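Local coordinates for protein glycosyl hydrolase, BNR repeat (Ralstonia eutropha, PDB 3B7F) that probably acts as a hydrolase, putatively on glycosidic bonds, and is built as a seven-bladed beta-propeller, at residues G134-L140 against G176-I182; G195-V201 against G231-V237. The contacts are given in a common frame with arbitrary orientation. Numbering follows the deposited sequence.

Interaction 1: G134-L140 against G176-I182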
loop_
_atom_site.group_PDB
_atom_site.type_symbol
_atom_site.label_atom_id
_atom_site.label_comp_id
_atom_site.label_asym_id
_atom_site.label_seq_id
_atom_site.Cartn_x
_atom_site.Cartn_y
_atom_site.Cartn_z
ATOM N N GLY A 134 -2.264 -2.720 10.316
ATOM C CA GLY A 134 -0.968 -3.392 10.306
ATOM C C GLY A 134 0.050 -2.466 10.960
ATOM O O GLY A 134 0.088 -1.283 10.639
ATOM N N THR A 135 0.874 -3.018 11.855
ATOM C CA THR A 135 1.866 -2.267 12.626
ATOM C C THR A 135 3.332 -2.609 12.337
ATOM O O THR A 135 3.630 -3.568 11.636
ATOM C CB THR A 135 1.662 -2.501 14.182
ATOM O OG1 THR A 135 1.819 -3.898 14.491
ATOM C CG2 THR A 135 0.283 -2.000 14.671
ATOM N N SER A 136 4.220 -1.782 12.905
ATOM C CA SER A 136 5.649 -2.022 12.992
ATOM C C SER A 136 5.953 -2.091 14.513
ATOM O O SER A 136 5.629 -1.148 15.218
ATOM C CB SER A 136 6.473 -0.906 12.376
ATOM O OG SER A 136 7.865 -1.135 12.586
ATOM N N PRO A 137 6.497 -3.219 15.030
ATOM C CA PRO A 137 6.829 -4.486 14.361
ATOM C C PRO A 137 5.550 -5.223 13.934
ATOM O O PRO A 137 4.453 -4.784 14.270
ATOM C CB PRO A 137 7.643 -5.237 15.407
ATOM C CG PRO A 137 7.145 -4.734 16.709
ATOM C CD PRO A 137 6.833 -3.276 16.466
ATOM N N GLN A 138 5.696 -6.330 13.213
ATOM C CA GLN A 138 4.547 -6.993 12.580
ATOM C C GLN A 138 3.461 -7.346 13.577
ATOM O O GLN A 138 3.712 -7.994 14.573
ATOM C CB GLN A 138 4.955 -8.247 11.757
ATOM C CG GLN A 138 5.989 -8.082 10.584
ATOM C CD GLN A 138 7.431 -8.232 11.015
ATOM O OE1 GLN A 138 7.817 -7.736 12.082
ATOM N NE2 GLN A 138 8.255 -8.901 10.176
ATOM N N GLY A 139 2.248 -6.876 13.318
ATOM C CA GLY A 139 1.103 -7.143 14.183
ATOM C C GLY A 139 -0.126 -6.762 13.406
ATOM O O GLY A 139 -0.058 -5.824 12.601
ATOM N N LEU A 140 -1.205 -7.532 13.598
ATOM C CA LEU A 140 -2.500 -7.336 12.948
ATOM C C LEU A 140 -3.520 -7.024 14.042
ATOM O O LEU A 140 -3.612 -7.752 15.035
ATOM C CB LEU A 140 -2.924 -8.590 12.177
ATOM C CG LEU A 140 -4.186 -8.518 11.314
ATOM C CD1 LEU A 140 -4.003 -7.581 10.109
ATOM C CD2 LEU A 140 -4.603 -9.908 10.871
ATOM N N GLY A 176 12.102 -0.222 10.545
ATOM C CA GLY A 176 11.727 -1.401 11.324
ATOM C C GLY A 176 10.883 -2.300 10.440
ATOM O O GLY A 176 10.392 -1.854 9.417
ATOM N N PRO A 177 10.692 -3.564 10.836
ATOM C CA PRO A 177 9.901 -4.487 10.046
ATOM C C PRO A 177 8.414 -4.160 10.226
ATOM O O PRO A 177 8.023 -3.615 11.246
ATOM C CB PRO A 177 10.267 -5.837 10.642
ATOM C CG PRO A 177 10.485 -5.553 12.058
ATOM C CD PRO A 177 11.156 -4.201 12.083
ATOM N N LYS A 178 7.594 -4.494 9.254
ATOM C CA LYS A 178 6.197 -4.061 9.287
ATOM C C LYS A 178 5.242 -5.001 8.592
ATOM O O LYS A 178 5.635 -5.793 7.735
ATOM C CB LYS A 178 6.092 -2.692 8.603
ATOM C CG LYS A 178 6.426 -2.758 7.113
ATOM C CD LYS A 178 6.804 -1.434 6.524
ATOM C CE LYS A 178 8.164 -0.958 6.905
ATOM N NZ LYS A 178 8.668 -0.041 5.846
HETATM N N MSE A 179 3.977 -4.832 8.958
HETATM C CA MSE A 179 2.858 -5.559 8.432
HETATM C C MSE A 179 2.207 -4.609 7.434
HETATM O O MSE A 179 1.960 -3.437 7.745
HETATM C CB MSE A 179 1.919 -5.877 9.594
HETATM C CG MSE A 179 0.493 -6.306 9.290
HETATM SE SE MSE A 179 0.135 -8.141 9.135
HETATM C CE MSE A 179 0.705 -8.821 10.851
ATOM N N HIS A 180 1.900 -5.101 6.246
ATOM C CA HIS A 180 1.304 -4.262 5.229
ATOM C C HIS A 180 0.390 -5.105 4.362
ATOM O O HIS A 180 0.137 -6.261 4.686
ATOM C CB HIS A 180 2.433 -3.581 4.429
ATOM C CG HIS A 180 3.382 -4.530 3.769
ATOM N ND1 HIS A 180 3.068 -5.211 2.610
ATOM C CD2 HIS A 180 4.654 -4.874 4.075
ATOM C CE1 HIS A 180 4.095 -5.967 2.258
ATOM N NE2 HIS A 180 5.078 -5.771 3.121
ATOM N N SER A 181 -0.122 -4.507 3.287
ATOM C CA SER A 181 -0.921 -5.186 2.294
ATOM C C SER A 181 -2.002 -6.108 2.867
ATOM O O SER A 181 -2.097 -7.275 2.488
ATOM C CB SER A 181 0.023 -5.963 1.371
ATOM O OG SER A 181 0.988 -5.105 0.819
ATOM N N ILE A 182 -2.798 -5.554 3.787
ATOM C CA ILE A 182 -3.903 -6.255 4.404
ATOM C C ILE A 182 -5.065 -6.140 3.409
ATOM O O ILE A 182 -5.551 -5.046 3.076
ATOM C CB ILE A 182 -4.261 -5.717 5.801
ATOM C CG1 ILE A 182 -3.069 -5.848 6.748
ATOM C CG2 ILE A 182 -5.460 -6.492 6.391
ATOM C CD1 ILE A 182 -3.221 -5.035 8.047
#
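Neighbouring blades of a beta-propeller meet where the hairpin turn of one sheet leans on the innermost strand of the next, and this contact between the turn 134-140 and strand 178-184 illustrates the principle. The short segments 134-136 and 178-182 run nearly antiparallel, their axes at 150°, yet belong to different sheets. With no side chain at Gly176, where a CB would crowd Ser136 OG, the chain can pass close to the turn. The carbonyl of Pro177 does the first polar work: Ser136 OG donates to Pro177 O over 2.8 Å, and Pro137 CA, just past a cis peptide bond, makes a CA-H...O contact with Pro177 O at 3.4 Å. Lys178 turns its side chain away, though its CB still brushes that of Ser136. Met179, a selenomethionine, contributes most to the interface. Met179 N donates to Thr135 O at 3.0 Å, while its side chain reaches into the hairpin, with Met179 CG 3.4 Å from Gly134 CA; a CB on Gly134 would clash with Met179 O. Met179 CE fits against Gly139 and Leu140, and Ile194 of strand 192-197 packs on Leu140, Met179 and Ile182. Ile182 closes the apolar patch, Ile182 CD1 lying 3.4 Å from Leu140 CD1.

Interaction 2: G195-V201 against G231-V237. With EDO (1,2-ethanediol), chain R.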
loop_
_atom_site.group_PDB
_atom_site.type_symbol
_atom_site.label_atom_id
_atom_site.label_comp_id
_atom_site.label_asym_id
_atom_site.label_seq_id
_atom_site.Cartn_x
_atom_site.Cartn_y
_atom_site.Cartn_z
ATOM N N GLY A 195 0.775 -9.005 4.159
ATOM C CA GLY A 195 2.155 -8.983 3.667
ATOM C C GLY A 195 3.032 -8.542 4.819
ATOM O O GLY A 195 2.641 -7.717 5.635
HETATM N N MSE A 196 4.210 -9.119 4.913
HETATM C CA MSE A 196 5.108 -8.748 5.964
HETATM C C MSE A 196 6.505 -8.573 5.422
HETATM O O MSE A 196 7.000 -9.415 4.688
HETATM C CB MSE A 196 5.124 -9.820 7.031
HETATM C CG MSE A 196 3.794 -10.131 7.560
HETATM SE SE MSE A 196 3.984 -10.997 9.234
HETATM C CE MSE A 196 5.261 -12.302 8.854
ATOM N N SER A 197 7.120 -7.469 5.829
ATOM C CA SER A 197 8.469 -7.135 5.478
ATOM C C SER A 197 9.290 -7.235 6.771
ATOM O O SER A 197 9.235 -6.327 7.571
ATOM C CB SER A 197 8.528 -5.754 4.850
ATOM O OG SER A 197 7.865 -5.791 3.588
ATOM N N SER A 198 9.991 -8.339 7.036
ATOM C CA SER A 198 10.046 -9.575 6.216
ATOM C C SER A 198 9.090 -10.617 6.768
ATOM O O SER A 198 8.520 -10.445 7.858
ATOM C CB SER A 198 11.469 -10.119 6.160
ATOM O OG SER A 198 11.956 -10.340 7.457
ATOM N N GLY A 199 8.880 -11.666 5.975
ATOM C CA GLY A 199 8.002 -12.782 6.326
ATOM C C GLY A 199 7.313 -13.385 5.126
ATOM O O GLY A 199 7.273 -14.598 4.993
ATOM N N GLY A 200 6.725 -12.544 4.276
ATOM C CA GLY A 200 6.022 -12.994 3.100
ATOM C C GLY A 200 4.560 -12.631 3.091
ATOM O O GLY A 200 4.103 -11.790 3.891
ATOM N N VAL A 201 3.854 -13.260 2.149
ATOM C CA VAL A 201 2.417 -13.162 2.025
ATOM C C VAL A 201 1.842 -14.332 2.811
ATOM O O VAL A 201 2.394 -15.448 2.793
ATOM C CB VAL A 201 1.899 -13.219 0.578
ATOM C CG1 VAL A 201 0.335 -13.149 0.545
ATOM C CG2 VAL A 201 2.520 -12.128 -0.245
ATOM N N GLY A 231 9.766 -16.015 4.889
ATOM C CA GLY A 231 10.944 -15.186 5.119
ATOM C C GLY A 231 11.093 -14.100 4.057
ATOM O O GLY A 231 11.944 -13.207 4.180
ATOM N N HIS A 232 10.226 -14.157 3.051
ATOM C CA HIS A 232 10.222 -13.276 1.859
ATOM C C HIS A 232 9.938 -11.813 2.182
ATOM O O HIS A 232 9.433 -11.498 3.259
ATOM C CB HIS A 232 9.166 -13.781 0.869
ATOM C CG HIS A 232 9.365 -15.210 0.448
ATOM N ND1 HIS A 232 9.064 -16.275 1.271
ATOM C CD2 HIS A 232 9.866 -15.746 -0.691
ATOM C CE1 HIS A 232 9.369 -17.402 0.661
ATOM N NE2 HIS A 232 9.863 -17.110 -0.532
ATOM N N ASP A 233 10.257 -10.921 1.241
ATOM C CA ASP A 233 10.059 -9.477 1.439
ATOM C C ASP A 233 9.152 -8.837 0.365
ATOM O O ASP A 233 9.628 -8.109 -0.521
ATOM C CB ASP A 233 11.420 -8.752 1.537
ATOM C CG ASP A 233 11.291 -7.279 1.934
ATOM O OD1 ASP A 233 10.250 -6.880 2.500
ATOM O OD2 ASP A 233 12.247 -6.502 1.672
ATOM N N PRO A 234 7.828 -9.132 0.433
ATOM C CA PRO A 234 6.902 -8.419 -0.418
ATOM C C PRO A 234 6.859 -6.990 0.045
ATOM O O PRO A 234 6.977 -6.750 1.257
ATOM C CB PRO A 234 5.555 -9.074 -0.119
ATOM C CG PRO A 234 5.687 -9.621 1.242
ATOM C CD PRO A 234 7.119 -10.124 1.255
ATOM N N HIS A 235 6.742 -6.068 -0.912
ATOM C CA HIS A 235 6.622 -4.643 -0.627
ATOM C C HIS A 235 5.172 -4.148 -0.682
ATOM O O HIS A 235 4.741 -3.396 0.166
ATOM C CB HIS A 235 7.495 -3.802 -1.565
ATOM C CG HIS A 235 8.967 -3.990 -1.352
ATOM N ND1 HIS A 235 9.907 -3.596 -2.278
ATOM C CD2 HIS A 235 9.657 -4.563 -0.336
ATOM C CE1 HIS A 235 11.115 -3.895 -1.831
ATOM N NE2 HIS A 235 10.992 -4.475 -0.654
ATOM N N CYS A 236 4.441 -4.559 -1.704
ATOM C CA CYS A 236 3.084 -4.130 -1.883
ATOM C C CYS A 236 2.348 -5.238 -2.589
ATOM O O CYS A 236 2.837 -5.711 -3.597
ATOM C CB CYS A 236 3.077 -2.856 -2.716
ATOM S SG CYS A 236 1.463 -2.042 -2.767
ATOM N N VAL A 237 1.232 -5.689 -2.016
ATOM C CA VAL A 237 0.395 -6.739 -2.589
ATOM C C VAL A 237 -1.007 -6.134 -2.823
ATOM O O VAL A 237 -1.479 -5.349 -1.997
ATOM C CB VAL A 237 0.315 -8.039 -1.688
ATOM C CG1 VAL A 237 -0.144 -9.246 -2.514
ATOM C CG2 VAL A 237 1.639 -8.382 -1.027
HETATM C C1 EDO R . 9.685 -19.680 -3.288
HETATM O O1 EDO R . 10.572 -19.239 -2.234
HETATM C C2 EDO R . 9.174 -21.095 -3.082
HETATM O O2 EDO R . 8.794 -21.641 -4.352
HETATM O O HOH W 1 13.625 -12.808 6.145
#
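Backbone pairing, buried polar groups and a small apolar patch together join the hairpin turn 195-201 of one propeller blade to the entry into inner strand 234-239 of the next. Two main-chain hydrogen bonds lead: Gly199 N donates to His232 O at 2.8 Å, and Gly231 N donates to Gly199 O at 2.9 Å. The glycines permit this, because Gly199, Gly200 and Gly231 all adopt positive phi angles that would press a CB against the preceding carbonyl. Gly199 and Gly200 also form a classic beta bulge opposite Met196. Among polar side chains, Ser197 OG lies 2.8 Å from Asp233 OD1 and 2.7 Å from Pro234 O; it is also hydrogen-bonded to His180 NE2 and accepts from Arg343 NH1. A water donates to Gly231 O at 2.6 Å and bonds weakly to Ser198 OG. His232 NE2 donates over 2.8 Å to O1 of an ethanediol, probably a crystallisation additive. In the apolar part, Val201 CG2 meets Val237 CG2 at 3.9 Å, and the Pro234 ring lies against Gly200, with Pro234 CD 3.6 Å from Gly200 CA. Directional polar bonds thus fix the placement of the turn, while Pro234 and the two valines fill the space beside them.

Interactions 1 and 2 repeat one design at successive blade junctions: in each, the turn between the second and third strands of a four-stranded sheet meets the start of, or the approach to, the first, inner strand of the following blade, and each turn has a serine hydroxyl and a cis peptide bond. They come in series along the chain, centres about 10 Å apart and each about 12 Å from the chain's centre. The sheet of strands 178-184, 192-197, 200-204 and 212-213 serves both, so the two contacts join three consecutive blades. A probable hydrogen bond from His180 N to Gly195 O lies within this shared sheet; another, Gln138 NE2 to Ser198 O, crosses from the preceding blade.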